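Local coordinates for protein COG3291: FOG: PKD repeat (Clostridium thermocellum, PDB 1WMX) that serves as the family 30 carbohydrate-binding module of the multidomain enzyme CelJ, probably holding cellulose-type chains for the attached cellulase domains, at residues I65-L70 and C157-K162; N84-F89 and P139-M144; G96-V101 and F168-S173; F100-R105 and V119-S124. All blocks are in the same frame, centred on the assembly; numbering follows the deposited sequence.

Interaction 1 (I65-L70 and C157-K162); sequences ISLLTL and CLVFSK
Leu68 and Leu158 face each other across two antiparallel strands, their side chains running side by side in the same direction, with CD1 of Leu68 3.9 Å from CD2 of Leu158. Leu68 CD1 also lies 3.8 Å from CE1 of the Phe160 ring. All three residues are buried: Ile13 touches both leucines, Phe172 stacks on the Phe160 ring, and branched and aromatic groups suit such an interior. Ser66 is the small polar member here. Its CB lies 3.8 Å from CB of Phe160, while its OG, anti to the backbone N (chi1 179°), has a hydrogen-bond partner in Ser23 OG.

The reverse face is still closely packed at Leu67, whose CD2 lies 3.7 Å from Val159 CG1, and at Thr69, whose CG2 lies 3.7 Å from Cys157 SG, but its Ile65–Ser161 end is partly exposed. Tyr113 of the second subunit reaches Leu67 on this side.

Four backbone hydrogen bonds join the hydrogen-bonded pairs Ser66–Phe160 and Leu68–Leu158, the straightest being Leu158 N to Leu68 O (3.0 Å, 173° at the hydrogen). The chemistry implies a division of labour: the backbone fixes the register, and apolar side chains turn one face into sandwich interior.

Interaction 2 (N84-F89 and P139-M144); sequences NGYLEF and PLRDLM
Tyr86 and Pro139 form an antiparallel non-hydrogen-bonded pair, their CA atoms 4.1 Å apart, and one residue further on Leu140 N donates to Gly85 O over 3.2 Å from above the carbonyl plane. The bond is bent, with an angle of 140° at the hydrogen. A water bridges the junction, donating to Gly85 O at 2.7 Å and accepting from Arg141 N.

Gly85 suits its place because Leu140 lies so close against it: Leu140 CG comes within 3.4 Å of Gly85 O, and a CB on Gly85 would be pressed against Leu140 CD1. The other branch, CD2, turns to the backbone of Tyr86 and Leu87, and Ile177 also touches Leu140.

Here strand 134-139, the antiparallel partner of strand 86-93 in one sheet of the beta-sandwich, gives way to a single, loosely formed helical turn at 140-143. Proline fits this last strand position, since no N-H is asked of it in the pair with Tyr86.

On the outer side the Tyr86 ring lies obliquely against Pro139, CD2 to CB 4.0 Å, and Lys137 adds a cation-pi contact. Arg141 reaches across to 84-89, a bend at chi3 (93°) placing NE, which donates to Glu83 O. The guanidinium stands almost upright to the tyrosine ring, planes 83° apart, with Tyr86 OH at its edge, 3.7 Å from NH1.

Interaction 3 (G96-V101 and F168-S173); sequences GGEDFV and FTVWFS
Phe100 meets Phe168 and Phe172 in two quite different ways. With Phe168 the ring planes are nearly parallel, 13° apart, yet the rings are displaced, with little overlap: the centroids are 5.5 Å apart and contact is made by Phe100 CD2 with Phe168 CZ at 3.6 Å. Toward Phe172 the ring reaches tip to tip, Phe100 CZ coming in at the edge of the Phe172 ring, near its plane and 3.4 Å from Phe172 CZ, with the two planes inclined at 58°. Between the two aromatic partners in sequence, Val170 CG2 meets the far end of the Phe100 ring at CE2, 3.9 Å away; a short branched residue fits beside these flat groups.

Glu98 contributes its aliphatic part. Its CB lies 3.7 Å from Val170 CG1, and its CG rests 3.8 Å from Phe168 CB. The chain bends at chi2 (83°), placing CD, and the polar end is satisfied by backbone N-H groups and water: OE1 accepts from Gly96 N at 2.8 Å and from Glu95 N, and a water bridges it to Thr169 N.

Phe89 extends the group by packing on Phe172. The result is an aromatic cluster of the kind that fills the interior of a beta-sandwich, where a crossing loop is anchored on a strand of one sheet.

Interaction 4 (F100-R105 and V119-S124); sequences FVIGFR and VTTVIS
Phe100 and Ile123 open a ladder of five backbone hydrogen bonds. Ile123 N donates to Phe100 O over 3.2 Å. Two reciprocal pairs follow, Ile102 with Thr121 and Phe104 with Val119; within them Ile102 N to Thr121 O measures 2.8 Å, whereas the return bond from Thr121 N to Ile102 O is more bent, 141° at the hydrogen.

Weaker CA-H...O contacts fill the intervening positions. The shortest joins Gly103 CA to Val119 O at 3.0 Å, and glycine is well suited there, because a CB would collide with that carbonyl and with Thr120 CA.

The ladder belongs to the beta hairpin of strands 101-106 and 118-122, the latter an outermost strand of the five-stranded sheet within this chain. Tyr113 of the second subunit, from the loop between these strands in its own chain, packs on Arg105. A short 3-10 turn begins at Ile123.

Apolar contacts sort by face. Ile123 sets CG2 squarely over the face of the Phe100 ring, 4.2 Å from the centroid, a CH-pi contact, while Ile123 CD1 touches Phe100 CZ at 3.7 Å. Ile102 and Phe104 share this inward side with Val119 and Thr121; Val119 CG2 lies 3.9 Å from Phe104 CB, and Leu87, Phe89, Leu140 and Leu143 pack here. On the reverse side Val101 CG1 meets Thr120 CB at 3.6 Å, both beta-branched, as suits extended strands at a more exposed surface.

How the interactions relate
Interactions 1 and 4 lie in one five-stranded sheet, their centres about 9 Å apart, and strands 155-161 and 101-106 join them directly: Val159 N is 2.7 Å from Gly103 O, a probable hydrogen bond. Interactions 2 and 3 reach the opposing sheet through neighbouring strands 86-93 and 168-178, with centres about 19 Å apart. The two sheets meet where Phe160 of interaction 1 touches Phe172 of interaction 3 and where Phe89 of interaction 2 touches Ile123; Phe89 and Phe172 are neighbours within one sheet. Interaction 3 passes straight into interaction 4 through shared Phe100 and Val101, and Asp99 OD1 probably accepts from Ser124 N (2.9 Å). Leu143 of interaction 2 packs on Thr121 of interaction 4.

Interaction 1 (I65-L70 and C157-K162)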
loop_
_atom_site.group_PDB
_atom_site.type_symbol
_atom_site.label_atom_id
_atom_site.label_comp_id
_atom_site.label_asym_id
_atom_site.label_seq_id
_atom_site.Cartn_x
_atom_site.Cartn_y
_atom_site.Cartn_z
ATOM N N ILE B 65 -3.955 -7.369 7.126
ATOM C CA ILE B 65 -2.754 -7.556 6.338
ATOM C C ILE B 65 -1.736 -8.396 7.090
ATOM O O ILE B 65 -1.726 -8.422 8.313
ATOM C CB ILE B 65 -2.126 -6.196 6.016
ATOM C CG1 ILE B 65 -0.981 -6.364 5.025
ATOM C CG2 ILE B 65 -1.627 -5.542 7.303
ATOM C CD1 ILE B 65 -0.388 -5.045 4.572
ATOM N N SER B 66 -0.894 -9.106 6.349
ATOM C CA SER B 66 0.162 -9.897 6.959
ATOM C C SER B 66 1.459 -9.621 6.216
ATOM O O SER B 66 1.542 -9.864 5.012
ATOM C CB SER B 66 -0.150 -11.390 6.892
ATOM O OG SER B 66 0.908 -12.134 7.479
ATOM N N LEU B 67 2.460 -9.103 6.921
ATOM C CA LEU B 67 3.755 -8.821 6.307
ATOM C C LEU B 67 4.800 -9.796 6.846
ATOM O O LEU B 67 5.012 -9.891 8.050
ATOM C CB LEU B 67 4.193 -7.376 6.596
ATOM C CG LEU B 67 3.282 -6.251 6.073
ATOM C CD1 LEU B 67 3.665 -4.932 6.712
ATOM C CD2 LEU B 67 3.381 -6.157 4.565
ATOM N N LEU B 68 5.437 -10.531 5.942
ATOM C CA LEU B 68 6.474 -11.487 6.321
ATOM C C LEU B 68 7.801 -11.005 5.729
ATOM O O LEU B 68 8.012 -11.061 4.520
ATOM C CB LEU B 68 6.122 -12.878 5.794
ATOM C CG LEU B 68 4.767 -13.451 6.231
ATOM C CD1 LEU B 68 4.509 -14.752 5.501
ATOM C CD2 LEU B 68 4.744 -13.658 7.746
ATOM N N THR B 69 8.696 -10.531 6.586
ATOM C CA THR B 69 9.972 -10.009 6.130
ATOM C C THR B 69 10.914 -11.074 5.567
ATOM O O THR B 69 10.869 -12.244 5.961
ATOM C CB THR B 69 10.709 -9.271 7.268
ATOM O OG1 THR B 69 11.003 -10.197 8.313
ATOM C CG2 THR B 69 9.848 -8.148 7.846
ATOM N N LEU B 70 11.772 -10.647 4.640
ATOM C CA LEU B 70 12.753 -11.526 4.018
ATOM C C LEU B 70 14.078 -11.357 4.741
ATOM O O LEU B 70 14.872 -12.282 4.814
ATOM C CB LEU B 70 12.934 -11.166 2.539
ATOM C CG LEU B 70 11.879 -11.628 1.530
ATOM C CD1 LEU B 70 10.487 -11.264 1.990
ATOM C CD2 LEU B 70 12.185 -10.988 0.183
ATOM N N CYS B 157 9.192 -7.367 2.072
ATOM C CA CYS B 157 8.286 -8.371 2.612
ATOM C C CYS B 157 7.390 -8.964 1.563
ATOM O O CYS B 157 7.236 -8.456 0.461
ATOM C CB CYS B 157 7.291 -7.785 3.652
ATOM S SG CYS B 157 8.048 -6.671 4.925
ATOM N N LEU B 158 6.969 -9.993 1.936
ATOM C CA LEU B 158 5.899 -10.727 1.290
ATOM C C LEU B 158 4.646 -10.265 1.969
ATOM O O LEU B 158 4.696 -9.886 3.164
ATOM C CB LEU B 158 6.189 -12.220 1.449
ATOM C CG LEU B 158 4.969 -13.121 1.299
ATOM C CD1 LEU B 158 4.411 -13.155 -0.125
ATOM C CD2 LEU B 158 5.272 -14.577 1.663
ATOM N N VAL B 159 3.564 -10.291 1.207
ATOM C CA VAL B 159 2.292 -9.791 1.722
ATOM C C VAL B 159 1.118 -10.716 1.391
ATOM O O VAL B 159 0.892 -11.097 0.241
ATOM C CB VAL B 159 2.040 -8.409 1.114
ATOM C CG1 VAL B 159 1.129 -7.542 1.977
ATOM C CG2 VAL B 159 3.333 -7.597 0.925
ATOM N N PHE B 160 0.237 -10.735 2.474
ATOM C CA PHE B 160 -1.061 -11.416 2.380
ATOM C C PHE B 160 -2.024 -10.295 2.756
ATOM O O PHE B 160 -1.719 -9.481 3.631
ATOM C CB PHE B 160 -1.207 -12.555 3.401
ATOM C CG PHE B 160 -0.256 -13.699 3.184
ATOM C CD1 PHE B 160 0.148 -14.489 4.259
ATOM C CD2 PHE B 160 0.256 -13.971 1.918
ATOM C CE1 PHE B 160 1.055 -15.532 4.077
ATOM C CE2 PHE B 160 1.160 -15.009 1.727
ATOM C CZ PHE B 160 1.563 -15.793 2.807
ATOM N N SER B 161 -3.186 -10.252 2.118
ATOM C CA SER B 161 -4.123 -9.188 2.413
ATOM C C SER B 161 -5.565 -9.527 2.044
ATOM O O SER B 161 -5.832 -10.393 1.200
ATOM C CB SER B 161 -3.673 -7.918 1.689
ATOM O OG SER B 161 -4.416 -6.805 2.126
ATOM N N LYS B 162 -6.488 -8.818 2.685
ATOM C CA LYS B 162 -7.909 -9.021 2.474
ATOM C C LYS B 162 -8.331 -8.942 1.020
ATOM O O LYS B 162 -7.882 -8.077 0.270
ATOM C CB LYS B 162 -8.708 -8.001 3.289
ATOM C CG LYS B 162 -10.204 -8.003 3.019
ATOM C CD LYS B 162 -10.904 -6.984 3.895
ATOM C CE LYS B 162 -12.383 -6.909 3.590
ATOM N NZ LYS B 162 -12.621 -6.456 2.191
#

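Interaction 2 (N84-F89 and P139-M144)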
loop_
_atom_site.group_PDB
_atom_site.type_symbol
_atom_site.label_atom_id
_atom_site.label_comp_id
_atom_site.label_asym_id
_atom_site.label_seq_id
_atom_site.Cartn_x
_atom_site.Cartn_y
_atom_site.Cartn_z
ATOM N N ASN B 84 13.123 -15.617 -14.165
ATOM C CA ASN B 84 12.827 -17.059 -14.193
ATOM C C ASN B 84 12.365 -17.621 -12.834
ATOM O O ASN B 84 11.974 -18.787 -12.739
ATOM C CB ASN B 84 14.070 -17.858 -14.584
ATOM C CG ASN B 84 14.714 -17.361 -15.858
ATOM O OD1 ASN B 84 14.092 -17.423 -16.926
ATOM N ND2 ASN B 84 15.932 -16.872 -15.796
ATOM N N GLY B 85 12.400 -16.799 -11.800
ATOM C CA GLY B 85 12.047 -17.250 -10.429
ATOM C C GLY B 85 10.541 -17.328 -10.122
ATOM O O GLY B 85 9.690 -16.831 -10.861
ATOM N N TYR B 86 10.260 -17.971 -8.993
ATOM C CA TYR B 86 8.890 -18.145 -8.505
ATOM C C TYR B 86 8.814 -18.020 -6.984
ATOM O O TYR B 86 9.821 -18.143 -6.279
ATOM C CB TYR B 86 8.342 -19.551 -8.824
ATOM C CG TYR B 86 8.408 -19.988 -10.286
ATOM C CD1 TYR B 86 9.635 -20.277 -10.882
ATOM C CD2 TYR B 86 7.233 -20.114 -11.032
ATOM C CE1 TYR B 86 9.690 -20.696 -12.214
ATOM C CE2 TYR B 86 7.287 -20.536 -12.364
ATOM C CZ TYR B 86 8.518 -20.828 -12.954
ATOM O OH TYR B 86 8.581 -21.244 -14.252
ATOM N N LEU B 87 7.607 -17.765 -6.529
ATOM C CA LEU B 87 7.283 -17.726 -5.110
ATOM C C LEU B 87 6.590 -19.042 -4.919
ATOM O O LEU B 87 5.500 -19.254 -5.457
ATOM C CB LEU B 87 6.341 -16.559 -4.776
ATOM C CG LEU B 87 5.552 -16.772 -3.475
ATOM C CD1 LEU B 87 6.463 -16.700 -2.241
ATOM C CD2 LEU B 87 4.443 -15.721 -3.303
ATOM N N GLU B 88 7.200 -19.943 -4.192
ATOM C CA GLU B 88 6.591 -21.259 -4.012
ATOM C C GLU B 88 6.235 -21.510 -2.555
ATOM O O GLU B 88 6.854 -20.964 -1.637
ATOM C CB GLU B 88 7.549 -22.340 -4.503
ATOM C CG GLU B 88 8.049 -22.084 -5.927
ATOM C CD GLU B 88 8.865 -23.238 -6.481
ATOM O OE1 GLU B 88 9.734 -23.017 -7.384
ATOM O OE2 GLU B 88 8.670 -24.415 -6.037
ATOM N N PHE B 89 5.224 -22.344 -2.392
ATOM C CA PHE B 89 4.718 -22.723 -1.074
ATOM C C PHE B 89 3.618 -23.776 -1.231
ATOM O O PHE B 89 3.052 -23.958 -2.310
ATOM C CB PHE B 89 4.143 -21.474 -0.369
ATOM C CG PHE B 89 2.997 -20.807 -1.136
ATOM C CD1 PHE B 89 1.687 -21.265 -0.984
ATOM C CD2 PHE B 89 3.251 -19.735 -1.994
ATOM C CE1 PHE B 89 0.638 -20.657 -1.689
ATOM C CE2 PHE B 89 2.203 -19.128 -2.700
ATOM C CZ PHE B 89 0.899 -19.590 -2.546
ATOM N N PRO B 139 5.146 -16.981 -10.155
ATOM C CA PRO B 139 6.156 -16.391 -11.011
ATOM C C PRO B 139 6.308 -14.866 -10.754
ATOM O O PRO B 139 5.409 -14.063 -11.082
ATOM C CB PRO B 139 5.763 -16.713 -12.404
ATOM C CG PRO B 139 4.366 -17.346 -12.347
ATOM C CD PRO B 139 3.917 -17.438 -10.934
ATOM N N LEU B 140 7.232 -14.810 -10.332
ATOM C CA LEU B 140 7.767 -13.454 -10.050
ATOM C C LEU B 140 7.497 -12.504 -11.216
ATOM O O LEU B 140 7.004 -11.382 -11.021
ATOM C CB LEU B 140 9.294 -13.529 -9.827
ATOM C CG LEU B 140 9.695 -14.277 -8.544
ATOM C CD1 LEU B 140 11.115 -13.942 -8.067
ATOM C CD2 LEU B 140 8.784 -13.968 -7.358
ATOM N N ARG B 141 7.974 -12.797 -12.417
ATOM C CA ARG B 141 7.828 -11.841 -13.528
ATOM C C ARG B 141 6.346 -11.429 -13.647
ATOM O O ARG B 141 6.032 -10.292 -14.035
ATOM C CB ARG B 141 8.348 -12.493 -14.892
ATOM C CG ARG B 141 7.567 -13.780 -15.320
ATOM C CD ARG B 141 8.106 -14.708 -16.503
ATOM N NE ARG B 141 8.922 -15.774 -16.113
ATOM C CZ ARG B 141 8.881 -17.004 -15.582
ATOM N NH1 ARG B 141 7.797 -17.765 -15.302
ATOM N NH2 ARG B 141 10.045 -17.498 -15.181
ATOM N N ASP B 142 5.438 -12.174 -13.114
ATOM C CA ASP B 142 4.015 -11.817 -13.227
ATOM C C ASP B 142 3.628 -10.673 -12.256
ATOM O O ASP B 142 2.624 -9.982 -12.456
ATOM C CB ASP B 142 3.121 -13.025 -12.867
ATOM C CG ASP B 142 3.163 -14.163 -13.892
ATOM O OD1 ASP B 142 2.365 -15.173 -13.767
ATOM O OD2 ASP B 142 3.991 -14.115 -14.874
ATOM N N LEU B 143 4.438 -10.495 -11.219
ATOM C CA LEU B 143 4.176 -9.488 -10.156
ATOM C C LEU B 143 5.053 -8.265 -10.258
ATOM O O LEU B 143 4.545 -7.120 -10.276
ATOM C CB LEU B 143 4.473 -10.103 -8.781
ATOM C CG LEU B 143 3.369 -11.019 -8.280
ATOM C CD1 LEU B 143 3.706 -11.687 -6.943
ATOM C CD2 LEU B 143 2.053 -10.279 -8.059
ATOM N N MET B 144 6.309 -8.597 -10.308
ATOM C CA MET B 144 7.401 -7.658 -10.344
ATOM C C MET B 144 7.820 -7.204 -11.731
ATOM O O MET B 144 9.009 -7.031 -12.004
ATOM C CB MET B 144 8.626 -8.269 -9.751
ATOM C CG MET B 144 8.477 -8.649 -8.302
ATOM S SD MET B 144 10.022 -9.188 -7.642
ATOM C CE MET B 144 9.818 -9.745 -5.977
HETATM O O HOH W 1 9.449 -15.217 -13.071
#

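Interaction 3 (G96-V101 and F168-S173)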
loop_
_atom_site.group_PDB
_atom_site.type_symbol
_atom_site.label_atom_id
_atom_site.label_comp_id
_atom_site.label_asym_id
_atom_site.label_seq_id
_atom_site.Cartn_x
_atom_site.Cartn_y
_atom_site.Cartn_z
ATOM N N GLY B 96 -12.024 -24.856 1.751
ATOM C CA GLY B 96 -11.685 -24.873 0.327
ATOM C C GLY B 96 -12.255 -23.651 -0.390
ATOM O O GLY B 96 -13.326 -23.138 -0.049
ATOM N N GLY B 97 -11.523 -23.195 -1.380
ATOM C CA GLY B 97 -11.944 -22.045 -2.165
ATOM C C GLY B 97 -11.565 -20.728 -1.489
ATOM O O GLY B 97 -11.988 -19.652 -1.923
ATOM N N GLU B 98 -10.777 -20.814 -0.424
ATOM C CA GLU B 98 -10.321 -19.604 0.277
ATOM C C GLU B 98 -9.546 -18.756 -0.727
ATOM O O GLU B 98 -8.847 -19.289 -1.595
ATOM C CB GLU B 98 -9.381 -19.952 1.447
ATOM C CG GLU B 98 -10.047 -20.690 2.600
ATOM C CD GLU B 98 -10.145 -22.183 2.366
ATOM O OE1 GLU B 98 -10.686 -22.915 3.253
ATOM O OE2 GLU B 98 -9.686 -22.686 1.286
ATOM N N ASP B 99 -9.669 -17.450 -0.614
ATOM C CA ASP B 99 -8.960 -16.546 -1.525
ATOM C C ASP B 99 -8.591 -15.249 -0.800
ATOM O O ASP B 99 -9.294 -14.802 0.109
ATOM C CB ASP B 99 -9.843 -16.234 -2.732
ATOM C CG ASP B 99 -9.084 -15.522 -3.832
ATOM O OD1 ASP B 99 -7.926 -15.940 -4.165
ATOM O OD2 ASP B 99 -9.611 -14.516 -4.406
ATOM N N PHE B 100 -7.478 -14.668 -1.221
ATOM C CA PHE B 100 -6.977 -13.419 -0.625
ATOM C C PHE B 100 -5.858 -12.842 -1.497
ATOM O O PHE B 100 -5.389 -13.478 -2.443
ATOM C CB PHE B 100 -6.452 -13.698 0.792
ATOM C CG PHE B 100 -5.493 -14.877 0.860
ATOM C CD1 PHE B 100 -4.161 -14.713 0.484
ATOM C CD2 PHE B 100 -5.941 -16.126 1.295
ATOM C CE1 PHE B 100 -3.276 -15.794 0.533
ATOM C CE2 PHE B 100 -5.058 -17.214 1.344
ATOM C CZ PHE B 100 -3.724 -17.047 0.961
ATOM N N VAL B 101 -5.440 -11.633 -1.171
ATOM C CA VAL B 101 -4.382 -10.959 -1.932
ATOM C C VAL B 101 -3.003 -11.426 -1.476
ATOM O O VAL B 101 -2.756 -11.629 -0.289
ATOM C CB VAL B 101 -4.465 -9.458 -1.748
ATOM C CG1 VAL B 101 -3.402 -8.739 -2.584
ATOM C CG2 VAL B 101 -5.836 -8.926 -2.152
ATOM N N PHE B 168 -11.929 -17.019 7.137
ATOM C CA PHE B 168 -11.358 -18.227 6.538
ATOM C C PHE B 168 -10.062 -18.650 7.216
ATOM O O PHE B 168 -9.515 -17.924 8.045
ATOM C CB PHE B 168 -11.078 -17.993 5.050
ATOM C CG PHE B 168 -9.875 -17.116 4.790
ATOM C CD1 PHE B 168 -8.601 -17.669 4.669
ATOM C CD2 PHE B 168 -10.010 -15.731 4.716
ATOM C CE1 PHE B 168 -7.477 -16.853 4.484
ATOM C CE2 PHE B 168 -8.892 -14.909 4.531
ATOM C CZ PHE B 168 -7.627 -15.472 4.416
ATOM N N THR B 169 -9.569 -19.824 6.834
ATOM C CA THR B 169 -8.330 -20.353 7.384
ATOM C C THR B 169 -7.575 -21.183 6.365
ATOM O O THR B 169 -8.159 -22.015 5.676
ATOM C CB THR B 169 -8.594 -21.246 8.601
ATOM O OG1 THR B 169 -9.355 -20.518 9.568
ATOM C CG2 THR B 169 -7.278 -21.701 9.228
ATOM N N VAL B 170 -6.276 -20.927 6.260
ATOM C CA VAL B 170 -5.394 -21.684 5.378
ATOM C C VAL B 170 -4.109 -21.895 6.159
ATOM O O VAL B 170 -3.863 -21.235 7.174
ATOM C CB VAL B 170 -5.057 -20.954 4.054
ATOM C CG1 VAL B 170 -6.300 -20.825 3.200
ATOM C CG2 VAL B 170 -4.440 -19.597 4.343
ATOM N N TRP B 171 -3.301 -22.827 5.681
ATOM C CA TRP B 171 -2.038 -23.156 6.305
ATOM C C TRP B 171 -0.986 -23.149 5.208
ATOM O O TRP B 171 -1.229 -23.645 4.111
ATOM C CB TRP B 171 -2.145 -24.538 6.950
ATOM C CG TRP B 171 -2.988 -24.552 8.190
ATOM C CD1 TRP B 171 -2.557 -24.362 9.480
ATOM C CD2 TRP B 171 -4.405 -24.756 8.270
ATOM N NE1 TRP B 171 -3.614 -24.445 10.349
ATOM C CE2 TRP B 171 -4.762 -24.686 9.636
ATOM C CE3 TRP B 171 -5.407 -24.994 7.320
ATOM C CZ2 TRP B 171 -6.082 -24.845 10.080
ATOM C CZ3 TRP B 171 -6.723 -25.151 7.757
ATOM C CH2 TRP B 171 -7.046 -25.075 9.126
ATOM N N PHE B 172 0.170 -22.563 5.493
ATOM C CA PHE B 172 1.245 -22.501 4.513
ATOM C C PHE B 172 2.391 -23.396 4.965
ATOM O O PHE B 172 2.543 -23.696 6.146
ATOM C CB PHE B 172 1.791 -21.068 4.350
ATOM C CG PHE B 172 0.811 -20.079 3.749
ATOM C CD1 PHE B 172 -0.143 -19.444 4.542
ATOM C CD2 PHE B 172 0.874 -19.753 2.393
ATOM C CE1 PHE B 172 -1.020 -18.488 3.996
ATOM C CE2 PHE B 172 0.006 -18.806 1.835
ATOM C CZ PHE B 172 -0.945 -18.170 2.645
ATOM N N SER B 173 3.210 -23.802 4.013
ATOM C CA SER B 173 4.359 -24.634 4.312
ATOM C C SER B 173 5.451 -24.341 3.298
ATOM O O SER B 173 5.165 -23.976 2.161
ATOM C CB SER B 173 3.968 -26.118 4.239
ATOM O OG SER B 173 5.098 -26.946 4.455
HETATM O O HOH W 2 -11.576 -21.657 5.487
#

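Interaction 4 (F100-R105 and V119-S124)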
loop_
_atom_site.group_PDB
_atom_site.type_symbol
_atom_site.label_atom_id
_atom_site.label_comp_id
_atom_site.label_asym_id
_atom_site.label_seq_id
_atom_site.Cartn_x
_atom_site.Cartn_y
_atom_site.Cartn_z
ATOM N N PHE B 100 -7.478 -14.668 -1.221
ATOM C CA PHE B 100 -6.977 -13.419 -0.625
ATOM C C PHE B 100 -5.858 -12.842 -1.497
ATOM O O PHE B 100 -5.389 -13.478 -2.443
ATOM C CB PHE B 100 -6.452 -13.698 0.792
ATOM C CG PHE B 100 -5.493 -14.877 0.860
ATOM C CD1 PHE B 100 -4.161 -14.713 0.484
ATOM C CD2 PHE B 100 -5.941 -16.126 1.295
ATOM C CE1 PHE B 100 -3.276 -15.794 0.533
ATOM C CE2 PHE B 100 -5.058 -17.214 1.344
ATOM C CZ PHE B 100 -3.724 -17.047 0.961
ATOM N N VAL B 101 -5.440 -11.633 -1.171
ATOM C CA VAL B 101 -4.382 -10.959 -1.932
ATOM C C VAL B 101 -3.003 -11.426 -1.476
ATOM O O VAL B 101 -2.756 -11.629 -0.289
ATOM C CB VAL B 101 -4.465 -9.458 -1.748
ATOM C CG1 VAL B 101 -3.402 -8.739 -2.584
ATOM C CG2 VAL B 101 -5.836 -8.926 -2.152
ATOM N N ILE B 102 -2.116 -11.591 -2.437
ATOM C CA ILE B 102 -0.743 -12.027 -2.159
ATOM C C ILE B 102 0.208 -11.272 -3.083
ATOM O O ILE B 102 -0.078 -11.086 -4.270
ATOM C CB ILE B 102 -0.612 -13.542 -2.393
ATOM C CG1 ILE B 102 0.814 -14.032 -2.089
ATOM C CG2 ILE B 102 -0.949 -13.927 -3.835
ATOM C CD1 ILE B 102 0.945 -15.554 -2.000
ATOM N N GLY B 103 1.332 -10.833 -2.533
ATOM C CA GLY B 103 2.322 -10.084 -3.329
ATOM C C GLY B 103 3.569 -9.738 -2.513
ATOM O O GLY B 103 3.875 -10.389 -1.514
ATOM N N PHE B 104 4.269 -8.704 -2.974
ATOM C CA PHE B 104 5.502 -8.223 -2.319
ATOM C C PHE B 104 5.463 -6.699 -2.150
ATOM O O PHE B 104 4.702 -5.999 -2.816
ATOM C CB PHE B 104 6.728 -8.589 -3.159
ATOM C CG PHE B 104 6.981 -10.084 -3.212
ATOM C CD1 PHE B 104 7.762 -10.698 -2.228
ATOM C CD2 PHE B 104 6.430 -10.848 -4.239
ATOM C CE1 PHE B 104 7.987 -12.080 -2.272
ATOM C CE2 PHE B 104 6.650 -12.225 -4.284
ATOM C CZ PHE B 104 7.428 -12.844 -3.299
ATOM N N ARG B 105 6.299 -6.227 -1.252
ATOM C CA ARG B 105 6.422 -4.796 -0.932
ATOM C C ARG B 105 7.896 -4.467 -0.904
ATOM O O ARG B 105 8.715 -5.279 -0.466
ATOM C CB ARG B 105 5.781 -4.601 0.417
ATOM C CG ARG B 105 5.664 -3.213 1.013
ATOM C CD ARG B 105 5.130 -3.507 2.382
ATOM N NE ARG B 105 4.462 -2.492 3.155
ATOM C CZ ARG B 105 3.139 -2.338 3.258
ATOM N NH1 ARG B 105 2.271 -3.076 2.542
ATOM N NH2 ARG B 105 2.604 -1.501 4.138
ATOM N N VAL B 119 3.297 -4.958 -5.015
ATOM C CA VAL B 119 2.873 -5.603 -6.274
ATOM C C VAL B 119 2.029 -6.764 -5.808
ATOM O O VAL B 119 2.463 -7.556 -4.966
ATOM C CB VAL B 119 4.062 -6.080 -7.121
ATOM C CG1 VAL B 119 4.851 -4.904 -7.696
ATOM C CG2 VAL B 119 5.029 -6.955 -6.318
ATOM N N THR B 120 0.823 -6.874 -6.339
ATOM C CA THR B 120 -0.087 -7.929 -5.868
ATOM C C THR B 120 -0.889 -8.645 -6.954
ATOM O O THR B 120 -0.935 -8.238 -8.110
ATOM C CB THR B 120 -1.100 -7.308 -4.927
ATOM O OG1 THR B 120 -1.880 -6.347 -5.636
ATOM C CG2 THR B 120 -0.429 -6.605 -3.754
ATOM N N THR B 121 -1.509 -9.718 -6.509
ATOM C CA THR B 121 -2.376 -10.571 -7.328
ATOM C C THR B 121 -3.199 -11.411 -6.364
ATOM O O THR B 121 -2.928 -11.439 -5.161
ATOM C CB THR B 121 -1.542 -11.473 -8.255
ATOM O OG1 THR B 121 -2.409 -12.320 -9.011
ATOM C CG2 THR B 121 -0.570 -12.362 -7.485
ATOM N N VAL B 122 -4.208 -12.086 -6.870
ATOM C CA VAL B 122 -5.034 -12.942 -6.006
ATOM C C VAL B 122 -4.513 -14.359 -6.143
ATOM O O VAL B 122 -4.155 -14.809 -7.234
ATOM C CB VAL B 122 -6.499 -12.860 -6.402
ATOM C CG1 VAL B 122 -7.032 -11.437 -6.236
ATOM C CG2 VAL B 122 -6.728 -13.287 -7.852
ATOM N N ILE B 123 -4.467 -15.060 -5.035
ATOM C CA ILE B 123 -3.933 -16.416 -5.034
ATOM C C ILE B 123 -4.776 -17.372 -5.911
ATOM O O ILE B 123 -4.254 -18.357 -6.453
ATOM C CB ILE B 123 -3.860 -16.959 -3.617
ATOM C CG1 ILE B 123 -3.117 -18.298 -3.597
ATOM C CG2 ILE B 123 -5.247 -17.152 -3.006
ATOM C CD1 ILE B 123 -2.709 -18.751 -2.208
ATOM N N SER B 124 -6.058 -17.070 -6.052
ATOM C CA SER B 124 -6.971 -17.907 -6.852
ATOM C C SER B 124 -6.499 -18.015 -8.315
ATOM O O SER B 124 -6.841 -18.971 -9.017
ATOM C CB SER B 124 -8.394 -17.331 -6.827
ATOM O OG SER B 124 -8.396 -15.969 -7.219
#